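Arabinan endo-1,5-alpha-l-arabinosidase A (Cellvibrio cellulosa, PDB 1GYE) cleaves the alpha-1,5-linked arabinofuranosyl chains of linear arabinan, a plant cell-wall polysaccharide, releasing almost exclusively arabinotriose. Local coordinates at residues 4-9 with 275-280; 288-293 with 305-310. One frame throughout, in Å; residues are numbered along the deposited sequence.

Interaction 1 of 2, residues 4-9 with 275-280; sequences DVHDPV and HAYEAA. With AHR (alpha-L-arabinofuranose), chain B.
In the substrate-binding active site of this five-bladed beta-propeller, the imidazoles of His6 and His275 lie face to face, their centroids 3.7 Å apart and their planes 26° from parallel. His275 CE1 sits over the centre of the His6 ring, whereas His6 CD2 meets the His275 ring closer to its rim. Tyr277 comes to the edge of His6: its OH is hydrogen-bonded to His6 NE2 at 2.7 Å, and either partner could give the proton. At the other nitrogen, His6 ND1 donates to Asp7 OD2 over 2.7 Å. The carboxylate oxygen lies almost exactly in the imidazole plane, although His6 ND1 approaches that oxygen from above the carboxylate plane, well out of it. Tyrosine and aspartate thus fix the rotation of the His6 ring while His275 packs against one face. Asp7, the probable proton acceptor of catalysis, is also tied through its backbone: Asp7 N donates to His275 ND1 at 2.9 Å, nearly straight at 169°. With chi1 at 69°, the His275 ring swings in over its own backbone, and the ring rotation then presents ND1 to the loop. Pro8 CD meets the same ring edge, 3.8 Å from His275 ND1. At the substrate end, Asp4 OD2 is 3.2 Å from O5 of an arabinofuranose, a sugar that is also hydrogen-bonded to Gln285. Asp7 OD2 has a second partner in Thr22 OG1, and Asp7 OD1 lies close to His260, probably a calcium ligand. The loop 4-9 leads into strand 9-13 and is bonded through His6 to strand 16-24, while strand 269-278 is flanked by its sheet neighbours 255-266 and 284-294.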
ATOM      1  N   ASP A   4      -0.743   9.861 -13.583  1.00 17.42           N
ATOM      2  CA  ASP A   4       0.429   9.324 -12.882  1.00 17.54           C
ATOM      3  C   ASP A   4       0.243   9.263 -11.343  1.00 17.42           C
ATOM      4  O   ASP A   4       0.011  10.280 -10.690  1.00 17.31           O
ATOM      5  CB  ASP A   4       1.726  10.032 -13.314  1.00 16.93           C
ATOM      6  CG  ASP A   4       1.811  11.463 -12.822  1.00 17.55           C
ATOM      7  OD1 ASP A   4       1.160  12.328 -13.461  1.00 13.99           O
ATOM      8  OD2 ASP A   4       2.501  11.797 -11.812  1.00 15.64           O
ATOM      9  N   VAL A   5       0.307   8.052 -10.790  1.00 17.36           N
ATOM     10  CA  VAL A   5       0.250   7.855  -9.341  1.00 17.55           C
ATOM     11  C   VAL A   5       1.298   6.840  -8.960  1.00 17.40           C
ATOM     12  O   VAL A   5       1.764   6.107  -9.826  1.00 18.04           O
ATOM     13  CB  VAL A   5      -1.127   7.337  -8.839  1.00 18.07           C
ATOM     14  CG1 VAL A   5      -2.257   8.291  -9.225  1.00 18.90           C
ATOM     15  CG2 VAL A   5      -1.412   5.943  -9.330  1.00 17.28           C
ATOM     16  N   HIS A   6       1.684   6.807  -7.685  1.00 17.15           N
ATOM     17  CA  HIS A   6       2.611   5.785  -7.166  1.00 17.36           C
ATOM     18  C   HIS A   6       1.981   5.248  -5.905  1.00 17.63           C
ATOM     19  O   HIS A   6       1.402   6.005  -5.119  1.00 18.11           O
ATOM     20  CB  HIS A   6       3.997   6.373  -6.844  1.00 16.68           C
ATOM     21  CG  HIS A   6       5.167   5.453  -7.136  1.00 17.58           C
ATOM     22  ND1 HIS A   6       5.804   4.696  -6.156  1.00 14.50           N
ATOM     23  CD2 HIS A   6       5.848   5.218  -8.290  1.00 13.74           C
ATOM     24  CE1 HIS A   6       6.794   4.017  -6.710  1.00 14.03           C
ATOM     25  NE2 HIS A   6       6.848   4.319  -8.000  1.00 12.22           N
ATOM     26  N   ASP A   7       2.073   3.937  -5.713  1.00 17.92           N
ATOM     27  CA  ASP A   7       1.572   3.329  -4.484  1.00 18.23           C
ATOM     28  C   ASP A   7       0.057   3.682  -4.218  1.00 17.62           C
ATOM     29  O   ASP A   7      -0.345   4.039  -3.109  1.00 16.96           O
ATOM     30  CB  ASP A   7       2.534   3.701  -3.311  1.00 18.55           C
ATOM     31  CG  ASP A   7       4.017   3.729  -3.750  1.00 18.52           C
ATOM     32  OD1 ASP A   7       4.508   2.702  -4.257  1.00 19.86           O
ATOM     33  OD2 ASP A   7       4.767   4.733  -3.680  1.00 19.23           O
ATOM     34  N   PRO A   8      -0.784   3.545  -5.245  1.00 17.21           N
ATOM     35  CA  PRO A   8      -2.177   4.029  -5.177  1.00 17.12           C
ATOM     36  C   PRO A   8      -3.096   3.294  -4.224  1.00 17.29           C
ATOM     37  O   PRO A   8      -2.969   2.052  -4.054  1.00 18.22           O
ATOM     38  CB  PRO A   8      -2.679   3.790  -6.587  1.00 16.71           C
ATOM     39  CG  PRO A   8      -1.810   2.690  -7.067  1.00 17.16           C
ATOM     40  CD  PRO A   8      -0.476   2.924  -6.543  1.00 16.18           C
ATOM     41  N   VAL A   9      -4.029   4.033  -3.624  1.00 16.50           N
ATOM     42  CA  VAL A   9      -5.207   3.401  -2.994  1.00 15.54           C
ATOM     43  C   VAL A   9      -6.483   4.132  -3.414  1.00 16.00           C
ATOM     44  O   VAL A   9      -6.440   5.287  -3.889  1.00 15.67           O
ATOM     45  CB  VAL A   9      -5.171   3.379  -1.419  1.00 14.86           C
ATOM     46  CG1 VAL A   9      -4.194   2.348  -0.884  1.00 13.19           C
ATOM     47  CG2 VAL A   9      -4.931   4.748  -0.852  1.00 13.95           C
ATOM     48  N   HIS A 275       0.426   0.687  -9.789  1.00 16.61           N
ATOM     49  CA  HIS A 275       1.107   1.500 -10.785  1.00 16.04           C
ATOM     50  C   HIS A 275       2.009   0.632 -11.663  1.00 16.42           C
ATOM     51  O   HIS A 275       2.454  -0.460 -11.256  1.00 16.58           O
ATOM     52  CB  HIS A 275       1.835   2.685 -10.158  1.00 15.95           C
ATOM     53  CG  HIS A 275       3.030   2.318  -9.336  1.00 15.61           C
ATOM     54  ND1 HIS A 275       3.060   2.466  -7.963  1.00 16.58           N
ATOM     55  CD2 HIS A 275       4.259   1.871  -9.690  1.00 15.40           C
ATOM     56  CE1 HIS A 275       4.237   2.082  -7.499  1.00 14.45           C
ATOM     57  NE2 HIS A 275       4.987   1.721  -8.527  1.00 16.74           N
ATOM     58  N   ALA A 276       2.214   1.096 -12.891  1.00 16.24           N
ATOM     59  CA  ALA A 276       3.095   0.425 -13.841  1.00 15.43           C
ATOM     60  C   ALA A 276       3.917   1.475 -14.594  1.00 15.02           C
ATOM     61  O   ALA A 276       3.407   2.528 -14.891  1.00 14.77           O
ATOM     62  CB  ALA A 276       2.282  -0.390 -14.784  1.00 14.72           C
ATOM     63  N   TYR A 277       5.193   1.180 -14.857  1.00 15.22           N
ATOM     64  CA  TYR A 277       6.113   2.090 -15.545  1.00 15.17           C
ATOM     65  C   TYR A 277       6.061   1.900 -17.062  1.00 15.38           C
ATOM     66  O   TYR A 277       6.396   0.802 -17.584  1.00 15.73           O
ATOM     67  CB  TYR A 277       7.559   1.919 -15.041  1.00 14.75           C
ATOM     68  CG  TYR A 277       7.654   2.018 -13.570  1.00 15.19           C
ATOM     69  CD1 TYR A 277       7.636   3.265 -12.913  1.00 16.22           C
ATOM     70  CD2 TYR A 277       7.748   0.873 -12.798  1.00 14.83           C
ATOM     71  CE1 TYR A 277       7.705   3.341 -11.502  1.00 14.59           C
ATOM     72  CE2 TYR A 277       7.816   0.947 -11.411  1.00 14.10           C
ATOM     73  CZ  TYR A 277       7.781   2.162 -10.757  1.00 13.52           C
ATOM     74  OH  TYR A 277       7.830   2.145  -9.361  1.00 12.95           O
ATOM     75  N   GLU A 278       5.618   2.954 -17.751  1.00 14.89           N
ATOM     76  CA  GLU A 278       5.479   2.964 -19.223  1.00 14.45           C
ATOM     77  C   GLU A 278       6.805   3.233 -19.940  1.00 13.87           C
ATOM     78  O   GLU A 278       7.304   4.360 -19.910  1.00 13.61           O
ATOM     79  CB  GLU A 278       4.422   3.997 -19.661  1.00 14.50           C
ATOM     80  CG  GLU A 278       3.899   3.773 -21.076  1.00 15.58           C
ATOM     81  CD  GLU A 278       2.653   4.584 -21.446  1.00 15.76           C
ATOM     82  OE1 GLU A 278       2.267   5.542 -20.731  1.00 13.26           O
ATOM     83  OE2 GLU A 278       2.040   4.239 -22.482  1.00 15.96           O
ATOM     84  N   ALA A 279       7.353   2.187 -20.570  1.00 13.82           N
ATOM     85  CA  ALA A 279       8.586   2.229 -21.384  1.00 14.21           C
ATOM     86  C   ALA A 279       8.548   3.260 -22.478  1.00 14.65           C
ATOM     87  O   ALA A 279       9.593   3.814 -22.840  1.00 14.09           O
ATOM     88  CB  ALA A 279       8.883   0.878 -22.025  1.00 13.97           C
ATOM     89  N   ALA A 280       7.354   3.479 -23.028  1.00 15.50           N
ATOM     90  CA  ALA A 280       7.153   4.512 -24.052  1.00 16.49           C
ATOM     91  C   ALA A 280       7.171   5.966 -23.515  1.00 16.70           C
ATOM     92  O   ALA A 280       7.562   6.865 -24.236  1.00 16.82           O
ATOM     93  CB  ALA A 280       5.873   4.231 -24.892  1.00 16.42           C
TER
HETATM   94  O5  AHR B   6       3.437   9.615  -9.718  0.50 24.22           O
HETATM   95  C5  AHR B   6       3.286  10.323  -8.464  0.50 23.91           C
HETATM   96  C4  AHR B   6       4.650  10.857  -8.041  0.50 24.36           C
HETATM   97  O4  AHR B   6       5.696   9.867  -8.108  0.50 26.21           O
HETATM   98  C3  AHR B   6       4.670  11.358  -6.631  0.50 24.76           C
HETATM   99  O3  AHR B   6       4.448  12.745  -6.765  0.50 26.00           O
HETATM  100  C2  AHR B   6       6.123  11.158  -6.282  0.50 25.42           C
HETATM  101  O2  AHR B   6       6.316  11.107  -4.886  0.50 27.23           O
HETATM  102  C1  AHR B   6       6.523   9.880  -6.959  0.50 25.10           C

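Interaction 2 of 2, residues 288-293 with 305-310; sequences KILNLH and KELDSY
Strand 288-291 is met by the short helix 306-309 and the residue that follows it, Tyr310, in reversed order, Lys288 CA lying 6.2 Å from Tyr310 CA and Leu290 CA 6.1 Å from Glu306 CA. At the first of these points Lys288, bent at chi2 (-72°) and extended beyond it, carries its ammonium group to the end of the helix. NZ donates to Tyr310 O at 2.8 Å, nearly along the C=O axis, and makes a weak bond of 2.9 Å to Leu307 O; a further hydrogen bond goes to the side chain of Gln2. Two good bonds and one weak one thus surround the buried ammonium group, probably compensating its charge. The Tyr310 ring lies with one face over Ile289: Ile289 CB is 4.1 Å from the ring centroid, close to its normal, in a CH-pi contact, and Ile289 N also lies over that face. Lys288 CD is at the ring edge, in its plane, and the hydroxyl reaches on to Arg34 O. At the other end Glu306 turns toward the strand and runs alongside Leu290, the two side chains pointing opposite ways. Its OE1 takes the backbone N-H of Asn291 at 2.7 Å (151°), approached nearly head-on to the C-O bond, while the Asn291 amide stands almost perpendicular to the carboxylate. Leu290 CD1 and Leu307 CD2, 4.3 Å apart, add a looser apolar contact and share Ile249 of the adjacent sheet. The arrangement is a C-terminal helical turn packed on a four-stranded antiparallel propeller blade; beyond this turn the chain continues to strand 313-314, parallel to strand 36-42 of another sheet.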
ATOM      1  N   LYS A 288      -3.174   1.866 -12.982  1.00 14.57           N
ATOM      2  CA  LYS A 288      -3.907   0.854 -13.712  1.00 14.42           C
ATOM      3  C   LYS A 288      -4.870   0.171 -12.772  1.00 15.24           C
ATOM      4  O   LYS A 288      -4.512  -0.156 -11.651  1.00 15.76           O
ATOM      5  CB  LYS A 288      -2.981  -0.159 -14.376  1.00 13.53           C
ATOM      6  CG  LYS A 288      -2.031   0.390 -15.421  1.00 13.79           C
ATOM      7  CD  LYS A 288      -2.701   0.808 -16.737  1.00 12.10           C
ATOM      8  CE  LYS A 288      -1.690   1.521 -17.578  1.00 12.13           C
ATOM      9  NZ  LYS A 288      -2.209   2.112 -18.887  1.00 16.74           N
ATOM     10  N   ILE A 289      -6.104  -0.018 -13.235  1.00 15.79           N
ATOM     11  CA  ILE A 289      -7.158  -0.698 -12.477  1.00 15.75           C
ATOM     12  C   ILE A 289      -7.572  -1.912 -13.285  1.00 15.90           C
ATOM     13  O   ILE A 289      -8.020  -1.768 -14.408  1.00 16.10           O
ATOM     14  CB  ILE A 289      -8.378   0.238 -12.223  1.00 15.31           C
ATOM     15  CG1 ILE A 289      -7.962   1.455 -11.385  1.00 15.36           C
ATOM     16  CG2 ILE A 289      -9.500  -0.511 -11.534  1.00 14.70           C
ATOM     17  CD1 ILE A 289      -9.059   2.501 -11.192  1.00 14.11           C
ATOM     18  N   LEU A 290      -7.388  -3.102 -12.720  1.00 15.97           N
ATOM     19  CA  LEU A 290      -7.621  -4.324 -13.474  1.00 16.47           C
ATOM     20  C   LEU A 290      -8.724  -5.118 -12.813  1.00 16.67           C
ATOM     21  O   LEU A 290      -8.853  -5.092 -11.566  1.00 16.99           O
ATOM     22  CB  LEU A 290      -6.366  -5.218 -13.568  1.00 16.57           C
ATOM     23  CG  LEU A 290      -4.888  -4.815 -13.590  1.00 15.46           C
ATOM     24  CD1 LEU A 290      -4.190  -5.624 -14.645  1.00 13.03           C
ATOM     25  CD2 LEU A 290      -4.691  -3.357 -13.877  1.00 19.58           C
ATOM     26  N   ASN A 291      -9.508  -5.812 -13.632  1.00 15.62           N
ATOM     27  CA  ASN A 291     -10.458  -6.773 -13.102  1.00 16.25           C
ATOM     28  C   ASN A 291      -9.788  -7.936 -12.384  1.00 15.84           C
ATOM     29  O   ASN A 291      -8.877  -8.570 -12.915  1.00 15.51           O
ATOM     30  CB  ASN A 291     -11.372  -7.277 -14.210  1.00 16.77           C
ATOM     31  CG  ASN A 291     -12.386  -6.231 -14.626  1.00 16.91           C
ATOM     32  OD1 ASN A 291     -13.258  -5.832 -13.839  1.00 18.49           O
ATOM     33  ND2 ASN A 291     -12.263  -5.763 -15.853  1.00 15.17           N
ATOM     34  N   LEU A 292     -10.222  -8.176 -11.155  1.00 16.05           N
ATOM     35  CA  LEU A 292      -9.617  -9.206 -10.317  1.00 16.97           C
ATOM     36  C   LEU A 292     -10.575 -10.375 -10.234  1.00 17.76           C
ATOM     37  O   LEU A 292     -11.633 -10.267  -9.585  1.00 18.85           O
ATOM     38  CB  LEU A 292      -9.345  -8.677  -8.919  1.00 16.39           C
ATOM     39  CG  LEU A 292      -8.655  -9.638  -7.951  1.00 17.56           C
ATOM     40  CD1 LEU A 292      -7.187  -9.751  -8.346  1.00 18.01           C
ATOM     41  CD2 LEU A 292      -8.758  -9.103  -6.536  1.00 16.34           C
ATOM     42  N   HIS A 293     -10.215 -11.462 -10.926  1.00 17.45           N
ATOM     43  CA  HIS A 293     -10.984 -12.710 -10.969  1.00 17.28           C
ATOM     44  C   HIS A 293     -10.460 -13.756  -9.985  1.00 16.78           C
ATOM     45  O   HIS A 293      -9.409 -13.587  -9.346  1.00 16.51           O
ATOM     46  CB  HIS A 293     -10.953 -13.321 -12.379  1.00 17.64           C
ATOM     47  CG  HIS A 293     -11.419 -12.388 -13.458  1.00 19.83           C
ATOM     48  ND1 HIS A 293     -12.745 -12.029 -13.614  1.00 20.90           N
ATOM     49  CD2 HIS A 293     -10.737 -11.746 -14.441  1.00 19.58           C
ATOM     50  CE1 HIS A 293     -12.860 -11.212 -14.647  1.00 20.09           C
ATOM     51  NE2 HIS A 293     -11.658 -11.027 -15.168  1.00 20.82           N
ATOM     52  N   LYS A 305      -3.090  -8.015 -20.294  1.00 22.13           N
ATOM     53  CA  LYS A 305      -3.480  -7.113 -21.394  1.00 20.25           C
ATOM     54  C   LYS A 305      -4.143  -5.828 -20.876  1.00 19.64           C
ATOM     55  O   LYS A 305      -4.049  -4.776 -21.521  1.00 19.32           O
ATOM     56  CB  LYS A 305      -4.414  -7.804 -22.378  1.00 19.69           C
ATOM     57  CG  LYS A 305      -3.728  -8.732 -23.350  1.00 20.02           C
ATOM     58  CD  LYS A 305      -4.759  -9.548 -24.174  1.00 20.21           C
ATOM     59  CE  LYS A 305      -5.287 -10.780 -23.395  1.00 21.67           C
ATOM     60  NZ  LYS A 305      -5.540 -11.988 -24.246  1.00 23.53           N
ATOM     61  N   GLU A 306      -4.795  -5.905 -19.710  1.00 18.73           N
ATOM     62  CA  GLU A 306      -5.439  -4.724 -19.118  1.00 18.46           C
ATOM     63  C   GLU A 306      -4.466  -3.563 -18.755  1.00 18.24           C
ATOM     64  O   GLU A 306      -4.878  -2.394 -18.557  1.00 18.21           O
ATOM     65  CB  GLU A 306      -6.357  -5.102 -17.954  1.00 18.16           C
ATOM     66  CG  GLU A 306      -7.832  -5.141 -18.343  1.00 18.66           C
ATOM     67  CD  GLU A 306      -8.698  -5.964 -17.393  1.00 20.29           C
ATOM     68  OE1 GLU A 306      -8.569  -5.802 -16.147  1.00 23.03           O
ATOM     69  OE2 GLU A 306      -9.505  -6.783 -17.890  1.00 16.89           O
ATOM     70  N   LEU A 307      -3.176  -3.866 -18.715  1.00 17.70           N
ATOM     71  CA  LEU A 307      -2.187  -2.809 -18.610  1.00 17.25           C
ATOM     72  C   LEU A 307      -2.281  -1.861 -19.804  1.00 17.87           C
ATOM     73  O   LEU A 307      -1.975  -0.666 -19.668  1.00 18.76           O
ATOM     74  CB  LEU A 307      -0.793  -3.397 -18.486  1.00 16.49           C
ATOM     75  CG  LEU A 307      -0.672  -4.284 -17.247  1.00 14.57           C
ATOM     76  CD1 LEU A 307       0.568  -5.156 -17.338  1.00 11.00           C
ATOM     77  CD2 LEU A 307      -0.693  -3.449 -15.955  1.00 12.47           C
ATOM     78  N   ASP A 308      -2.703  -2.379 -20.968  1.00 17.69           N
ATOM     79  CA  ASP A 308      -2.911  -1.552 -22.173  1.00 17.21           C
ATOM     80  C   ASP A 308      -4.318  -1.003 -22.258  1.00 16.57           C
ATOM     81  O   ASP A 308      -4.497   0.184 -22.444  1.00 16.90           O
ATOM     82  CB  ASP A 308      -2.596  -2.323 -23.459  1.00 17.42           C
ATOM     83  CG  ASP A 308      -1.200  -2.897 -23.469  1.00 19.20           C
ATOM     84  OD1 ASP A 308      -0.252  -2.171 -23.065  1.00 20.13           O
ATOM     85  OD2 ASP A 308      -0.968  -4.076 -23.846  1.00 19.21           O
ATOM     86  N   SER A 309      -5.317  -1.875 -22.136  1.00 16.65           N
ATOM     87  CA  SER A 309      -6.730  -1.481 -22.312  1.00 16.06           C
ATOM     88  C   SER A 309      -7.211  -0.462 -21.252  1.00 15.61           C
ATOM     89  O   SER A 309      -8.073   0.371 -21.536  1.00 15.15           O
ATOM     90  CB  SER A 309      -7.681  -2.713 -22.443  1.00 15.68           C
ATOM     91  OG  SER A 309      -8.015  -3.292 -21.180  1.00 15.08           O
ATOM     92  N   TYR A 310      -6.665  -0.517 -20.046  1.00 14.95           N
ATOM     93  CA  TYR A 310      -7.040   0.491 -19.082  1.00 15.83           C
ATOM     94  C   TYR A 310      -6.242   1.803 -19.322  1.00 16.27           C
ATOM     95  O   TYR A 310      -5.022   1.879 -19.112  1.00 15.76           O
ATOM     96  CB  TYR A 310      -6.928  -0.010 -17.637  1.00 16.53           C
ATOM     97  CG  TYR A 310      -7.324   1.066 -16.670  1.00 17.47           C
ATOM     98  CD1 TYR A 310      -8.667   1.282 -16.337  1.00 18.52           C
ATOM     99  CD2 TYR A 310      -6.370   1.920 -16.136  1.00 19.36           C
ATOM    100  CE1 TYR A 310      -9.048   2.323 -15.447  1.00 18.98           C
ATOM    101  CE2 TYR A 310      -6.733   2.977 -15.264  1.00 20.95           C
ATOM    102  CZ  TYR A 310      -8.069   3.172 -14.916  1.00 19.88           C
ATOM    103  OH  TYR A 310      -8.402   4.202 -14.040  1.00 18.48           O
TER

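Both interactions use the same blade: strands 269-278 and 284-294 are consecutive in the chain and neighbours in one antiparallel sheet, joined by backbone hydrogen bonds such as those of Ala276 with Lys286 and Lys288 with Leu274. The centres of the two interactions are 13 Å apart and their nearest atoms about 4 Å, without touching. Interaction 1 lies at the substrate, with the Asp7 side chain about 4 Å from a bound arabinofuranose. Interaction 2 lies farther out, the side chain of Lys288 being about 12 Å from a sugar. On strand 284-294, Gln285, three residues before Lys288, touches His6 and Tyr277 and is hydrogen-bonded to the sugar.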